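Local coordinates for nucleoprotein (Rift valley fever virus, PDB 4H5Q) that encapsidates the viral genomic RNA in ring-forming oligomers, shielding it from nucleases and presenting it as template for transcription and replication, at residues F28-F33 with E94-R99. Residues are numbered along the deposited sequence; the frame is centred on the assembly and turned at random.
With nucleotides of chain D.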
ATOM      1  N   PHE B  28     -22.385  17.251  30.341  1.00 48.90           N
ATOM      2  CA  PHE B  28     -21.585  16.053  30.084  1.00 47.40           C
ATOM      3  C   PHE B  28     -20.463  16.274  29.067  1.00 48.85           C
ATOM      4  O   PHE B  28     -19.637  15.373  28.885  1.00 47.41           O
ATOM      5  CB  PHE B  28     -22.492  14.908  29.600  1.00 48.57           C
ATOM      6  CG  PHE B  28     -23.592  14.500  30.554  1.00 50.80           C
ATOM      7  CD1 PHE B  28     -23.330  14.320  31.912  1.00 54.74           C
ATOM      8  CD2 PHE B  28     -24.871  14.231  30.088  1.00 52.58           C
ATOM      9  CE1 PHE B  28     -24.342  13.931  32.790  1.00 55.89           C
ATOM     10  CE2 PHE B  28     -25.883  13.831  30.965  1.00 55.85           C
ATOM     11  CZ  PHE B  28     -25.615  13.689  32.311  1.00 54.71           C
ATOM     12  N   ALA B  29     -20.427  17.456  28.415  1.00 44.95           N
ATOM     13  CA  ALA B  29     -19.438  17.834  27.397  1.00 44.83           C
ATOM     14  C   ALA B  29     -17.991  17.607  27.862  1.00 50.93           C
ATOM     15  O   ALA B  29     -17.689  17.795  29.042  1.00 52.05           O
ATOM     16  CB  ALA B  29     -19.621  19.293  27.014  1.00 45.77           C
ATOM     17  N   TYR B  30     -17.105  17.176  26.944  1.00 47.51           N
ATOM     18  CA  TYR B  30     -15.689  16.919  27.250  1.00 47.47           C
ATOM     19  C   TYR B  30     -15.032  18.185  27.814  1.00 53.99           C
ATOM     20  O   TYR B  30     -15.063  19.253  27.189  1.00 53.85           O
ATOM     21  CB  TYR B  30     -14.947  16.418  25.999  1.00 47.53           C
ATOM     22  CG  TYR B  30     -13.543  15.889  26.227  1.00 48.86           C
ATOM     23  CD1 TYR B  30     -13.294  14.520  26.288  1.00 50.21           C
ATOM     24  CD2 TYR B  30     -12.455  16.754  26.318  1.00 50.45           C
ATOM     25  CE1 TYR B  30     -12.005  14.027  26.489  1.00 51.64           C
ATOM     26  CE2 TYR B  30     -11.162  16.274  26.537  1.00 52.13           C
ATOM     27  CZ  TYR B  30     -10.938  14.907  26.614  1.00 58.64           C
ATOM     28  OH  TYR B  30      -9.657  14.422  26.784  1.00 57.35           O
ATOM     29  N   GLN B  31     -14.472  18.062  29.019  1.00 52.17           N
ATOM     30  CA  GLN B  31     -13.828  19.172  29.695  1.00 53.14           C
ATOM     31  C   GLN B  31     -12.490  18.701  30.242  1.00 61.22           C
ATOM     32  O   GLN B  31     -12.364  18.364  31.426  1.00 61.99           O
ATOM     33  CB  GLN B  31     -14.743  19.767  30.795  1.00 53.57           C
ATOM     34  CG  GLN B  31     -14.322  21.175  31.214  1.00 57.63           C
ATOM     35  CD  GLN B  31     -15.178  21.825  32.274  1.00 78.12           C
ATOM     36  OE1 GLN B  31     -15.766  22.897  32.076  1.00 74.78           O
ATOM     37  NE2 GLN B  31     -15.169  21.265  33.460  1.00 72.77           N
ATOM     38  N   GLY B  32     -11.492  18.694  29.368  1.00 59.79           N
ATOM     39  CA  GLY B  32     -10.129  18.336  29.745  1.00 62.09           C
ATOM     40  C   GLY B  32      -9.579  19.272  30.809  1.00 69.30           C
ATOM     41  O   GLY B  32      -8.720  18.888  31.621  1.00 71.22           O
ATOM     42  N   PHE B  33     -10.121  20.509  30.816  1.00 64.51           N
ATOM     43  CA  PHE B  33      -9.785  21.611  31.708  1.00 64.70           C
ATOM     44  C   PHE B  33     -10.865  22.663  31.680  1.00 66.23           C
ATOM     45  O   PHE B  33     -11.541  22.866  30.668  1.00 64.78           O
ATOM     46  CB  PHE B  33      -8.454  22.261  31.281  1.00 67.96           C
ATOM     47  CG  PHE B  33      -8.561  23.048  29.991  1.00 68.66           C
ATOM     48  CD1 PHE B  33      -8.562  22.401  28.759  1.00 68.98           C
ATOM     49  CD2 PHE B  33      -8.728  24.432  30.011  1.00 70.99           C
ATOM     50  CE1 PHE B  33      -8.682  23.124  27.579  1.00 69.44           C
ATOM     51  CE2 PHE B  33      -8.851  25.155  28.827  1.00 73.03           C
ATOM     52  CZ  PHE B  33      -8.833  24.494  27.622  1.00 69.99           C
ATOM     53  N   GLU B  94       2.949  17.492  29.284  1.00 52.78           N
ATOM     54  CA  GLU B  94       2.689  17.219  27.866  1.00 53.77           C
ATOM     55  C   GLU B  94       1.358  16.449  27.786  1.00 60.70           C
ATOM     56  O   GLU B  94       0.926  15.867  28.789  1.00 61.05           O
ATOM     57  CB  GLU B  94       3.832  16.425  27.177  1.00 56.13           C
ATOM     58  CG  GLU B  94       5.270  16.773  27.544  1.00 71.19           C
ATOM     59  CD  GLU B  94       6.344  16.081  26.712  1.00100.23           C
ATOM     60  OE1 GLU B  94       6.111  14.937  26.251  1.00101.47           O
ATOM     61  OE2 GLU B  94       7.427  16.686  26.526  1.00 86.46           O
ATOM     62  N   GLY B  95       0.730  16.460  26.615  1.00 59.02           N
ATOM     63  CA  GLY B  95      -0.502  15.722  26.365  1.00 61.58           C
ATOM     64  C   GLY B  95      -1.735  16.192  27.101  1.00 67.66           C
ATOM     65  O   GLY B  95      -2.004  17.396  27.147  1.00 67.24           O
ATOM     66  N   ASN B  96      -2.499  15.227  27.662  1.00 66.22           N
ATOM     67  CA  ASN B  96      -3.760  15.455  28.367  1.00 66.84           C
ATOM     68  C   ASN B  96      -3.682  14.969  29.842  1.00 72.43           C
ATOM     69  O   ASN B  96      -4.152  13.869  30.160  1.00 74.78           O
ATOM     70  CB  ASN B  96      -4.902  14.747  27.615  1.00 69.86           C
ATOM     71  CG  ASN B  96      -6.245  15.423  27.726  1.00 95.06           C
ATOM     72  OD1 ASN B  96      -6.709  15.811  28.805  1.00 93.99           O
ATOM     73  ND2 ASN B  96      -6.942  15.486  26.614  1.00 84.77           N
ATOM     74  N   PRO B  97      -3.108  15.771  30.769  1.00 67.02           N
ATOM     75  CA  PRO B  97      -3.043  15.328  32.172  1.00 67.75           C
ATOM     76  C   PRO B  97      -4.349  15.609  32.921  1.00 72.97           C
ATOM     77  O   PRO B  97      -5.374  15.873  32.293  1.00 72.54           O
ATOM     78  CB  PRO B  97      -1.872  16.136  32.733  1.00 67.77           C
ATOM     79  CG  PRO B  97      -1.782  17.341  31.884  1.00 69.80           C
ATOM     80  CD  PRO B  97      -2.501  17.105  30.595  1.00 65.73           C
ATOM     81  N   SER B  98      -4.316  15.530  34.266  1.00 71.39           N
ATOM     82  CA  SER B  98      -5.457  15.835  35.130  1.00 72.87           C
ATOM     83  C   SER B  98      -5.903  17.304  34.925  1.00 75.37           C
ATOM     84  O   SER B  98      -5.199  18.068  34.271  1.00 74.46           O
ATOM     85  CB  SER B  98      -5.120  15.551  36.594  1.00 79.65           C
ATOM     86  OG  SER B  98      -3.756  15.790  36.905  1.00 92.35           O
ATOM     87  N   ARG B  99      -7.069  17.684  35.453  1.00 72.37           N
ATOM     88  CA  ARG B  99      -7.663  19.010  35.255  1.00 70.70           C
ATOM     89  C   ARG B  99      -6.948  20.168  36.041  1.00 72.53           C
ATOM     90  O   ARG B  99      -6.980  21.306  35.562  1.00 70.34           O
ATOM     91  CB  ARG B  99      -9.173  18.959  35.560  1.00 73.49           C
ATOM     92  CG  ARG B  99      -9.960  18.057  34.561  1.00 82.45           C
ATOM     93  CD  ARG B  99     -11.473  18.009  34.750  1.00 79.91           C
ATOM     94  NE  ARG B  99     -12.036  19.345  34.946  1.00 85.65           N
ATOM     95  CZ  ARG B  99     -13.036  19.628  35.772  1.00105.47           C
ATOM     96  NH1 ARG B  99     -13.640  18.658  36.454  1.00103.71           N
ATOM     97  NH2 ARG B  99     -13.455  20.877  35.912  1.00 86.92           N
TER
ATOM     98  P    DT D  10     -12.632  10.593  23.235  1.00 65.47           P
ATOM     99  OP1  DT D  10     -11.895   9.315  23.397  1.00 64.82           O
ATOM    100  OP2  DT D  10     -13.319  11.190  24.419  1.00 66.31           O
ATOM    101  O5'  DT D  10     -11.686  11.738  22.643  1.00 69.44           O
ATOM    102  C5'  DT D  10     -10.599  11.515  21.748  1.00 73.19           C
ATOM    103  C4'  DT D  10      -9.696  12.737  21.721  1.00 76.80           C
ATOM    104  O4'  DT D  10     -10.481  13.887  21.328  1.00 77.44           O
ATOM    105  C3'  DT D  10      -9.020  13.094  23.039  1.00 80.17           C
ATOM    106  O3'  DT D  10      -7.623  13.338  22.870  1.00 84.84           O
ATOM    107  C2'  DT D  10      -9.744  14.339  23.522  1.00 78.99           C
ATOM    108  C1'  DT D  10     -10.336  14.934  22.259  1.00 77.92           C
ATOM    109  N1   DT D  10     -11.645  15.639  22.473  1.00 77.73           N
ATOM    110  C2   DT D  10     -11.629  17.008  22.711  1.00 78.58           C
ATOM    111  O2   DT D  10     -10.604  17.697  22.727  1.00 79.05           O
ATOM    112  N3   DT D  10     -12.887  17.565  22.879  1.00 78.33           N
ATOM    113  C4   DT D  10     -14.123  16.926  22.820  1.00 77.68           C
ATOM    114  O4   DT D  10     -15.137  17.611  23.019  1.00 77.34           O
ATOM    115  C5   DT D  10     -14.061  15.475  22.607  1.00 77.07           C
ATOM    116  C7   DT D  10     -15.291  14.599  22.571  1.00 76.24           C
ATOM    117  C6   DT D  10     -12.842  14.928  22.436  1.00 77.24           C
ATOM    118  P    DT D  12      -1.365  13.108  19.851  1.00 98.32           P
ATOM    119  OP1  DT D  12      -0.590  12.297  18.879  1.00 98.05           O
ATOM    120  OP2  DT D  12      -1.334  12.739  21.290  1.00 98.57           O
ATOM    121  O5'  DT D  12      -0.898  14.634  19.704  1.00 97.51           O
ATOM    122  C5'  DT D  12      -0.670  15.285  18.460  1.00 96.60           C
ATOM    123  C4'  DT D  12      -0.510  16.774  18.696  1.00 96.24           C
ATOM    124  O4'  DT D  12      -1.716  17.326  19.273  1.00 96.60           O
ATOM    125  C3'  DT D  12       0.664  17.185  19.583  1.00 95.55           C
ATOM    126  O3'  DT D  12       1.627  17.768  18.741  1.00 93.68           O
ATOM    127  C2'  DT D  12       0.114  18.248  20.526  1.00 96.37           C
ATOM    128  C1'  DT D  12      -1.394  18.189  20.347  1.00 96.90           C
ATOM    129  N1   DT D  12      -2.117  17.811  21.610  1.00 97.65           N
ATOM    130  C2   DT D  12      -2.721  18.821  22.350  1.00 97.94           C
ATOM    131  O2   DT D  12      -2.711  19.999  22.021  1.00 97.66           O
ATOM    132  N3   DT D  12      -3.374  18.391  23.491  1.00 98.57           N
ATOM    133  C4   DT D  12      -3.461  17.080  23.968  1.00 98.98           C
ATOM    134  O4   DT D  12      -4.080  16.870  25.014  1.00 99.24           O
ATOM    135  C5   DT D  12      -2.788  16.072  23.155  1.00 98.70           C
ATOM    136  C7   DT D  12      -2.804  14.618  23.543  1.00 98.67           C
ATOM    137  C6   DT D  12      -2.155  16.483  22.038  1.00 98.17           C
ATOM    138  P    DT D  11      -6.514  12.276  23.350  1.00 89.33           P
ATOM    139  OP1  DT D  11      -7.062  10.889  23.356  1.00 89.34           O
ATOM    140  OP2  DT D  11      -5.883  12.787  24.593  1.00 89.42           O
ATOM    141  O5'  DT D  11      -5.450  12.437  22.157  1.00 92.53           O
ATOM    142  C5'  DT D  11      -5.726  12.089  20.793  1.00 94.87           C
ATOM    143  C4'  DT D  11      -5.338  13.191  19.812  1.00 97.42           C
ATOM    144  O4'  DT D  11      -6.325  14.252  19.810  1.00 98.64           O
ATOM    145  C3'  DT D  11      -3.985  13.901  19.946  1.00 98.41           C
ATOM    146  O3'  DT D  11      -2.908  13.117  19.386  1.00 98.59           O
ATOM    147  C2'  DT D  11      -4.243  15.119  19.065  1.00 99.02           C
ATOM    148  C1'  DT D  11      -5.720  15.429  19.301  1.00 99.91           C
ATOM    149  N1   DT D  11      -5.971  16.618  20.207  1.00102.19           N
ATOM    150  C2   DT D  11      -5.678  17.917  19.760  1.00103.55           C
ATOM    151  O2   DT D  11      -5.198  18.194  18.660  1.00103.72           O
ATOM    152  N3   DT D  11      -5.961  18.911  20.688  1.00104.12           N
ATOM    153  C4   DT D  11      -6.496  18.755  21.970  1.00103.83           C
ATOM    154  O4   DT D  11      -6.679  19.760  22.662  1.00104.05           O
ATOM    155  C5   DT D  11      -6.769  17.381  22.365  1.00103.06           C
ATOM    156  C7   DT D  11      -7.336  17.067  23.715  1.00102.70           C
ATOM    157  C6   DT D  11      -6.496  16.400  21.485  1.00102.68           C
TER
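Y30 and N96 meet from opposite directions beside the bound DNA strand, Y30 OH lying 2.9 Å from N96 ND2. The amide meets the ring at its edge, near the ring plane, and its own plane is turned 78° from the ring. A chi1 of -170°, CG anti to N, lays one ring face of Y30 over the base of DT10 of chain D, whose N1 sits 4.0 Å above the ring centre. Farther along the same strand, N96 ND2 is 3.3 Å from C7 of DT11 of chain D, while G95 O is 3.0 Å from O4 of DT12 of chain D, so the two loops together meet three successive nucleotides. Away from the bases, R99 runs along the 31-32 backbone: its CG is 3.3 Å from G32 O, and its CD is 3.5 Å from Q31 O. A bend at chi3 (46°) carries the guanidinium to the amide of Q31, which approaches over one guanidinium face. As modelled, Q31 NE2 and R99 NH2, 3.0 Å apart, are both donors and are not hydrogen-bonded. In the next shell, K74 of the second subunit hydrogen-bonds N96 OD1, with a weak second bond from R106; R106 also bonds the carbonyls of P97 and S98. Y30, F33, R99 and R106 bind RNA, marking the same nucleic-acid site. Q31 makes backbone hydrogen bonds to the second subunit, tying the site to the oligomer. The 28-33 loop links helices 18-28 and 35-46; the 94-99 loop leads from helix 77-90 toward helix 104-110, against which F33 packs.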